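Local coordinates for superantigen-like protein SSL8 (Staphylococcus aureus, PDB 3R2T), which is of unknown function but belongs to the staphylococcal and streptococcal toxin family as a superantigen-like protein, probably secreted, at residues S150-D162 with N237-K249. Sequence-based numbering, arbitrary orientation. Where two conformers were deposited one is given.
Sequences SLRTPNLLVKKID and NSEQIKNIEVNLK
Glu245 OE1 is gripped by two side chains: Lys159 NZ reaches it across the strands as a salt bridge of 3.4 Å, and Asn247 ND2, from its own strand, donates a 2.8 Å hydrogen bond on the anti side of the carboxylate. The two strands run parallel within the five-stranded mixed sheet of the beta-grasp domain, 241-248 in the middle and 156-160 beside it, with 207-213 and 167-171 on their outer sides. The bend at chi3 (-57°) sets Lys159 CE 3.2 Å from Glu245 OE1, nearer than NZ, and also beside Asn247 OD1. The backbone ladder begins with Ile244 N to Asn155 O; its shortest rung, Leu248 N to Lys159 O at 2.7 Å, is almost straight. On the face opposite Lys159 and Glu245, Leu156 CD1 lies against Ile244 CG2 (3.8 Å) and Val246 CG2, while Val158 CG1 meets Leu248 CD1; helix 182-197 covers this apolar layer through Ile189, Leu193 and Tyr197. Before the ladder, a water ties Asn155 N to Lys242 O. Farther back, a second water links Ser150 O, Arg152 NE and Ser238 OG, the last also bonded to Lys177 O. Glu239, whose OE2 pairs with Lys214, lays its CG over one face of the Arg152 guanidinium, 3.3 Å from NH2.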
loop_
_atom_site.group_PDB
_atom_site.type_symbol
_atom_site.label_atom_id
_atom_site.label_comp_id
_atom_site.label_asym_id
_atom_site.label_seq_id
_atom_site.Cartn_x
_atom_site.Cartn_y
_atom_site.Cartn_z
ATOM N N SER A 150 -15.400 20.710 -24.570
ATOM C CA SER A 150 -15.471 20.373 -23.143
ATOM C C SER A 150 -14.492 21.125 -22.221
ATOM O O SER A 150 -14.358 20.797 -21.028
ATOM C CB SER A 150 -15.318 18.857 -22.971
ATOM O OG SER A 150 -14.189 18.351 -23.658
ATOM N N LEU A 151 -13.831 22.139 -22.772
ATOM C CA LEU A 151 -12.874 22.947 -22.026
ATOM C C LEU A 151 -13.566 23.914 -21.059
ATOM O O LEU A 151 -14.454 24.675 -21.465
ATOM C CB LEU A 151 -12.035 23.765 -23.013
ATOM C CG LEU A 151 -11.075 24.813 -22.455
ATOM C CD1 LEU A 151 -10.073 24.180 -21.495
ATOM C CD2 LEU A 151 -10.368 25.539 -23.604
ATOM N N ARG A 152 -13.141 23.888 -19.794
ATOM C CA ARG A 152 -13.669 24.778 -18.763
ATOM C C ARG A 152 -12.540 25.582 -18.121
ATOM O O ARG A 152 -11.453 25.049 -17.855
ATOM C CB ARG A 152 -14.372 23.977 -17.673
ATOM C CG ARG A 152 -15.478 23.068 -18.185
ATOM C CD ARG A 152 -16.576 23.827 -18.901
ATOM N NE ARG A 152 -17.452 22.899 -19.604
ATOM C CZ ARG A 152 -18.453 23.261 -20.403
ATOM N NH1 ARG A 152 -18.714 24.550 -20.602
ATOM N NH2 ARG A 152 -19.201 22.324 -21.010
ATOM N N THR A 153 -12.807 26.860 -17.869
ATOM C CA THR A 153 -11.833 27.743 -17.224
ATOM C C THR A 153 -12.466 28.501 -16.059
ATOM O O THR A 153 -12.624 29.718 -16.091
ATOM C CB THR A 153 -11.190 28.732 -18.210
ATOM O OG1 THR A 153 -12.216 29.421 -18.915
ATOM C CG2 THR A 153 -10.316 28.010 -19.182
ATOM N N PRO A 154 -12.840 27.773 -15.019
ATOM C CA PRO A 154 -13.399 28.459 -13.870
ATOM C C PRO A 154 -12.309 29.271 -13.164
ATOM O O PRO A 154 -11.126 28.900 -13.216
ATOM C CB PRO A 154 -13.846 27.305 -12.978
ATOM C CG PRO A 154 -12.860 26.182 -13.325
ATOM C CD PRO A 154 -12.668 26.324 -14.792
ATOM N N ASN A 155 -12.686 30.383 -12.527
ATOM C CA ASN A 155 -11.705 31.203 -11.827
ATOM C C ASN A 155 -11.155 30.453 -10.633
ATOM O O ASN A 155 -11.878 29.724 -9.952
ATOM C CB ASN A 155 -12.296 32.528 -11.328
ATOM C CG ASN A 155 -11.229 33.452 -10.693
ATOM O OD1 ASN A 155 -10.076 33.467 -11.119
ATOM N ND2 ASN A 155 -11.626 34.228 -9.689
ATOM N N LEU A 156 -9.857 30.623 -10.419
ATOM C CA LEU A 156 -9.151 30.056 -9.286
ATOM C C LEU A 156 -8.800 31.331 -8.508
ATOM O O LEU A 156 -8.034 32.155 -8.986
ATOM C CB LEU A 156 -7.880 29.324 -9.701
ATOM C CG LEU A 156 -6.916 28.917 -8.574
ATOM C CD1 LEU A 156 -7.587 28.054 -7.522
ATOM C CD2 LEU A 156 -5.705 28.195 -9.140
ATOM N N LEU A 157 -9.418 31.536 -7.352
ATOM C CA LEU A 157 -9.137 32.706 -6.548
ATOM C C LEU A 157 -8.245 32.286 -5.397
ATOM O O LEU A 157 -8.616 31.425 -4.600
ATOM C CB LEU A 157 -10.433 33.301 -6.014
ATOM C CG LEU A 157 -10.283 34.532 -5.121
ATOM C CD1 LEU A 157 -9.613 35.677 -5.867
ATOM C CD2 LEU A 157 -11.665 34.954 -4.603
ATOM N N VAL A 158 -7.068 32.887 -5.300
ATOM C CA VAL A 158 -6.145 32.552 -4.213
ATOM C C VAL A 158 -6.084 33.758 -3.287
ATOM O O VAL A 158 -5.801 34.870 -3.752
ATOM C CB VAL A 158 -4.762 32.222 -4.745
ATOM C CG1 VAL A 158 -3.783 31.862 -3.594
ATOM C CG2 VAL A 158 -4.871 31.090 -5.758
ATOM N N LYS A 159 -6.342 33.520 -1.993
ATOM C CA LYS A 159 -6.371 34.572 -0.995
ATOM C C LYS A 159 -5.687 34.279 0.337
ATOM O O LYS A 159 -5.475 33.130 0.733
ATOM C CB LYS A 159 -7.803 34.923 -0.635
ATOM C CG LYS A 159 -8.674 35.266 -1.769
ATOM C CD LYS A 159 -9.960 35.916 -1.257
ATOM C CE LYS A 159 -10.706 35.047 -0.270
ATOM N NZ LYS A 159 -11.907 35.754 0.234
ATOM N N LYS A 160 -5.359 35.384 0.992
ATOM C CA LYS A 160 -4.779 35.439 2.317
ATOM C C LYS A 160 -5.393 36.711 2.885
ATOM O O LYS A 160 -5.227 37.792 2.312
ATOM C CB LYS A 160 -3.262 35.530 2.257
ATOM C CG LYS A 160 -2.610 35.537 3.609
ATOM C CD LYS A 160 -1.112 35.514 3.467
ATOM C CE LYS A 160 -0.414 35.590 4.817
ATOM N NZ LYS A 160 1.057 35.688 4.625
ATOM N N ILE A 161 -6.119 36.580 3.992
ATOM C CA ILE A 161 -6.781 37.729 4.617
ATOM C C ILE A 161 -6.059 38.165 5.871
ATOM O O ILE A 161 -6.640 38.167 6.952
ATOM C CB ILE A 161 -8.212 37.397 5.035
ATOM C CG1 ILE A 161 -8.186 36.474 6.255
ATOM C CG2 ILE A 161 -8.985 36.799 3.861
ATOM C CD1 ILE A 161 -9.547 36.176 6.832
ATOM N N ASP A 162 -4.797 38.538 5.726
ATOM C CA ASP A 162 -3.998 38.978 6.852
ATOM C C ASP A 162 -3.956 40.514 6.786
ATOM O O ASP A 162 -3.757 41.088 5.715
ATOM C CB ASP A 162 -2.608 38.358 6.750
ATOM C CG ASP A 162 -1.829 38.459 8.032
ATOM O OD1 ASP A 162 -2.377 38.953 9.036
ATOM O OD2 ASP A 162 -0.657 38.027 8.038
ATOM N N ASN A 237 -18.107 16.643 -12.200
ATOM C CA ASN A 237 -18.500 17.111 -13.538
ATOM C C ASN A 237 -17.956 18.540 -13.703
ATOM O O ASN A 237 -18.513 19.489 -13.162
ATOM C CB ASN A 237 -20.033 17.076 -13.667
ATOM C CG ASN A 237 -20.528 17.631 -14.979
ATOM O OD1 ASN A 237 -19.773 18.240 -15.725
ATOM N ND2 ASN A 237 -21.819 17.433 -15.264
ATOM N N SER A 238 -16.857 18.681 -14.447
ATOM C CA SER A 238 -16.192 19.971 -14.620
ATOM C C SER A 238 -17.096 21.096 -15.123
ATOM O O SER A 238 -16.893 22.244 -14.767
ATOM C CB SER A 238 -14.951 19.841 -15.516
ATOM O OG SER A 238 -15.298 19.421 -16.817
ATOM N N GLU A 239 -18.090 20.775 -15.935
ATOM C CA GLU A 239 -19.001 21.800 -16.427
ATOM C C GLU A 239 -19.787 22.431 -15.263
ATOM O O GLU A 239 -20.189 23.591 -15.321
ATOM C CB GLU A 239 -19.937 21.198 -17.472
ATOM C CG GLU A 239 -20.883 22.186 -18.146
ATOM C CD GLU A 239 -22.125 22.473 -17.348
ATOM O OE1 GLU A 239 -22.668 21.517 -16.740
ATOM O OE2 GLU A 239 -22.584 23.640 -17.363
ATOM N N GLN A 240 -19.960 21.674 -14.189
ATOM C CA GLN A 240 -20.726 22.153 -13.053
ATOM C C GLN A 240 -19.924 22.885 -11.991
ATOM O O GLN A 240 -20.489 23.278 -10.993
ATOM C CB GLN A 240 -21.520 20.996 -12.448
ATOM C CG GLN A 240 -22.698 20.535 -13.363
ATOM C CD GLN A 240 -23.800 21.560 -13.439
ATOM O OE1 GLN A 240 -24.286 22.016 -12.419
ATOM N NE2 GLN A 240 -24.223 21.911 -14.649
ATOM N N ILE A 241 -18.618 23.063 -12.191
ATOM C CA ILE A 241 -17.797 23.799 -11.218
ATOM C C ILE A 241 -17.998 25.283 -11.469
ATOM O O ILE A 241 -17.741 25.751 -12.570
ATOM C CB ILE A 241 -16.302 23.491 -11.371
ATOM C CG1 ILE A 241 -16.017 22.029 -11.023
ATOM C CG2 ILE A 241 -15.478 24.418 -10.506
ATOM C CD1 ILE A 241 -14.564 21.619 -11.268
ATOM N N LYS A 242 -18.486 26.015 -10.461
ATOM C CA LYS A 242 -18.690 27.456 -10.581
ATOM C C LYS A 242 -17.379 28.230 -10.386
ATOM O O LYS A 242 -17.082 29.159 -11.118
ATOM C CB LYS A 242 -19.682 27.946 -9.541
ATOM C CG LYS A 242 -20.147 29.400 -9.792
ATOM C CD LYS A 242 -21.244 29.814 -8.806
ATOM C CE LYS A 242 -21.980 31.089 -9.277
ATOM N NZ LYS A 242 -23.107 31.468 -8.355
ATOM N N ASN A 243 -16.630 27.876 -9.360
ATOM C CA ASN A 243 -15.344 28.530 -9.083
ATOM C C ASN A 243 -14.561 27.716 -8.079
ATOM O O ASN A 243 -15.075 26.737 -7.510
ATOM C CB ASN A 243 -15.527 29.994 -8.608
ATOM C CG ASN A 243 -16.347 30.102 -7.337
ATOM O OD1 ASN A 243 -15.965 29.589 -6.292
ATOM N ND2 ASN A 243 -17.486 30.788 -7.423
ATOM N N ILE A 244 -13.315 28.100 -7.869
ATOM C CA ILE A 244 -12.457 27.416 -6.918
ATOM C C ILE A 244 -11.770 28.511 -6.117
ATOM O O ILE A 244 -11.262 29.476 -6.694
ATOM C CB ILE A 244 -11.423 26.567 -7.643
ATOM C CG1 ILE A 244 -12.133 25.575 -8.600
ATOM C CG2 ILE A 244 -10.510 25.837 -6.638
ATOM C CD1 ILE A 244 -11.222 24.873 -9.560
ATOM N N GLU A 245 -11.767 28.377 -4.798
ATOM C CA GLU A 245 -11.164 29.362 -3.945
ATOM C C GLU A 245 -10.177 28.724 -2.969
ATOM O O GLU A 245 -10.456 27.689 -2.350
ATOM C CB GLU A 245 -12.241 30.136 -3.172
ATOM C CG GLU A 245 -11.671 31.135 -2.171
ATOM C CD GLU A 245 -12.747 32.017 -1.511
ATOM O OE1 GLU A 245 -12.561 32.420 -0.343
ATOM O OE2 GLU A 245 -13.782 32.286 -2.154
ATOM N N VAL A 246 -9.014 29.332 -2.860
ATOM C CA VAL A 246 -8.000 28.875 -1.935
ATOM C C VAL A 246 -7.787 29.949 -0.878
ATOM O O VAL A 246 -7.688 31.135 -1.220
ATOM C CB VAL A 246 -6.666 28.625 -2.679
ATOM C CG1 VAL A 246 -5.545 28.333 -1.704
ATOM C CG2 VAL A 246 -6.824 27.507 -3.692
ATOM N N ASN A 247 -7.760 29.545 0.392
ATOM C CA ASN A 247 -7.463 30.452 1.495
ATOM C C ASN A 247 -6.185 29.973 2.185
ATOM O O ASN A 247 -6.141 28.874 2.741
ATOM C CB ASN A 247 -8.638 30.580 2.459
ATOM C CG ASN A 247 -9.671 31.576 1.966
ATOM O OD1 ASN A 247 -9.498 32.779 2.139
ATOM N ND2 ASN A 247 -10.746 31.089 1.366
ATOM N N LEU A 248 -5.141 30.787 2.106
ATOM C CA LEU A 248 -3.858 30.460 2.707
ATOM C C LEU A 248 -3.709 31.107 4.072
ATOM O O LEU A 248 -4.193 32.225 4.295
ATOM C CB LEU A 248 -2.720 30.953 1.813
ATOM C CG LEU A 248 -2.675 30.416 0.386
ATOM C CD1 LEU A 248 -1.550 31.098 -0.395
ATOM C CD2 LEU A 248 -2.503 28.902 0.386
ATOM N N LYS A 249 -3.034 30.407 4.982
ATOM C CA LYS A 249 -2.769 30.947 6.318
ATOM C C LYS A 249 -1.483 30.377 6.942
ATOM O O LYS A 249 -0.908 29.391 6.448
ATOM C CB LYS A 249 -3.990 30.774 7.234
ATOM C CG LYS A 249 -4.507 29.348 7.388
ATOM C CD LYS A 249 -5.881 29.279 8.106
ATOM C CE LYS A 249 -5.856 29.805 9.560
ATOM N NZ LYS A 249 -5.711 31.287 9.694
ATOM O OXT LYS A 249 -0.964 30.920 7.941
HETATM O O HOH W 1 -16.406 19.853 -19.193
HETATM O O HOH W 2 -15.187 31.070 -12.481
#